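Local coordinates for protein CutA1 (Shewanella, PDB 3AHP) that probably takes part in divalent metal ion tolerance as a trimer, though its precise role is uncertain, at residues B[9-14]-B[84-89]. Numbering follows the deposited sequence.
Sequences IFTTCP and PEFIAT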
# COMPACT_ATOMS: atom_id res chain seq x y z
N ILE B 9 -4.74 -6.56 -3.00
CA ILE B 9 -5.54 -6.74 -1.78
C ILE B 9 -4.70 -6.47 -0.54
O ILE B 9 -3.57 -6.96 -0.43
CB ILE B 9 -6.11 -8.16 -1.69
CG1 ILE B 9 -7.12 -8.38 -2.81
CG2 ILE B 9 -6.75 -8.39 -0.31
CD1 ILE B 9 -7.75 -9.77 -2.81
N PHE B 10 -5.25 -5.68 0.37
CA PHE B 10 -4.60 -5.45 1.66
C PHE B 10 -5.39 -6.17 2.73
O PHE B 10 -6.61 -6.10 2.76
CB PHE B 10 -4.53 -3.96 2.02
CG PHE B 10 -3.68 -3.16 1.09
CD1 PHE B 10 -4.22 -2.64 -0.08
CD2 PHE B 10 -2.35 -2.93 1.38
CE1 PHE B 10 -3.41 -1.90 -0.97
CE2 PHE B 10 -1.56 -2.19 0.52
CZ PHE B 10 -2.08 -1.69 -0.67
N THR B 11 -4.68 -6.78 3.66
CA THR B 11 -5.32 -7.43 4.78
C THR B 11 -4.31 -7.60 5.91
O THR B 11 -3.20 -7.14 5.81
CB THR B 11 -5.94 -8.79 4.39
OG1 THR B 11 -6.70 -9.30 5.48
CG2 THR B 11 -4.88 -9.80 4.02
N THR B 12 -4.70 -8.27 6.97
CA THR B 12 -4.01 -8.14 8.23
C THR B 12 -4.26 -9.42 9.00
O THR B 12 -5.32 -9.99 8.87
CB THR B 12 -4.59 -6.94 9.00
OG1 THR B 12 -3.57 -5.97 9.26
CG2 THR B 12 -5.25 -7.39 10.28
N CYS B 13 -3.25 -9.94 9.69
CA CYS B 13 -3.44 -11.09 10.56
C CYS B 13 -2.94 -10.78 11.95
O CYS B 13 -2.04 -9.97 12.10
CB CYS B 13 -2.70 -12.30 10.01
SG CYS B 13 -3.49 -13.06 8.58
N PRO B 14 -3.49 -11.46 12.98
CA PRO B 14 -3.14 -11.16 14.38
C PRO B 14 -1.70 -11.52 14.73
O PRO B 14 -1.16 -10.95 15.66
CB PRO B 14 -4.10 -12.03 15.18
CG PRO B 14 -5.27 -12.19 14.29
CD PRO B 14 -4.66 -12.35 12.92
N PRO B 84 -12.44 -9.69 9.39
CA PRO B 84 -11.06 -9.27 9.18
C PRO B 84 -10.96 -8.03 8.30
O PRO B 84 -11.83 -7.80 7.46
CB PRO B 84 -10.44 -10.47 8.44
CG PRO B 84 -11.49 -11.55 8.44
CD PRO B 84 -12.78 -10.87 8.57
N GLU B 85 -9.92 -7.24 8.48
CA GLU B 85 -9.61 -6.21 7.48
C GLU B 85 -9.28 -6.90 6.15
O GLU B 85 -8.48 -7.83 6.10
CB GLU B 85 -8.44 -5.35 7.94
CG GLU B 85 -7.84 -4.48 6.88
CD GLU B 85 -6.72 -3.60 7.42
OE1 GLU B 85 -6.43 -3.68 8.63
OE2 GLU B 85 -6.11 -2.87 6.61
N PHE B 86 -9.95 -6.46 5.09
CA PHE B 86 -9.75 -7.09 3.79
C PHE B 86 -10.27 -6.17 2.72
O PHE B 86 -11.48 -6.07 2.51
CB PHE B 86 -10.49 -8.42 3.74
CG PHE B 86 -10.10 -9.29 2.59
CD1 PHE B 86 -8.99 -10.15 2.69
CD2 PHE B 86 -10.88 -9.32 1.44
CE1 PHE B 86 -8.66 -11.04 1.63
CE2 PHE B 86 -10.59 -10.21 0.38
CZ PHE B 86 -9.47 -11.09 0.48
N ILE B 87 -9.36 -5.44 2.07
CA ILE B 87 -9.75 -4.52 1.02
C ILE B 87 -8.93 -4.69 -0.25
O ILE B 87 -7.75 -5.07 -0.23
CB ILE B 87 -9.73 -3.05 1.48
CG1 ILE B 87 -8.31 -2.50 1.46
CG2 ILE B 87 -10.38 -2.88 2.85
CD1 ILE B 87 -7.76 -2.22 2.83
N ALA B 88 -9.59 -4.40 -1.37
CA ALA B 88 -8.98 -4.45 -2.67
C ALA B 88 -8.83 -3.05 -3.23
O ALA B 88 -9.77 -2.27 -3.19
CB ALA B 88 -9.83 -5.32 -3.62
N THR B 89 -7.67 -2.80 -3.85
CA THR B 89 -7.48 -1.65 -4.72
C THR B 89 -7.10 -2.10 -6.14
O THR B 89 -6.54 -3.18 -6.32
CB THR B 89 -6.39 -0.72 -4.17
OG1 THR B 89 -5.10 -1.32 -4.38
CG2 THR B 89 -6.59 -0.51 -2.66
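Phe10 and Ile87 form a hydrogen-bonded antiparallel pair. Phe10 N donates to Ile87 O at 2.6 Å, and Ile87 N returns a bond to Phe10 O at 2.9 Å. Ile9 and Ala88 form the adjoining non-hydrogen-bonded pair. Thr11 OG1 lies anti to its own backbone N (chi1 -173°), which turns it toward Glu85 O. The modelled distance between Thr11 OG1 and Glu85 O, 2.4 Å, is too short to be reliable, and the bond is doubtful in detail.

Apolar contacts occur on both faces of the sheet. On one, Ile9 CG2 sits over a face of the Phe86 ring, 4.0 Å from its centroid, in a CH-pi contact. Thr11 OG1 lies at the ring edge. An alanine in place of Phe86 would probably open a gap beneath Ile9 and deprive its methyl of that aromatic face. On the opposite face of the sheet, Ile87 CD1 packs on Phe10 CB at 3.8 Å, and Thr89 CG2 lies 3.9 Å from Phe10 CE1.

Glu85 OE2 forms a salt bridge with Lys62 of the second subunit. Strand 6-13 lies between strands 50-64 and 86-94 of this ferredoxin-like fold. Helix 68-78 packs against Ile9 and Phe86. Ile87 and Ala88 carry the sheet into the second subunit, while Phe10 meets Phe10 of the third.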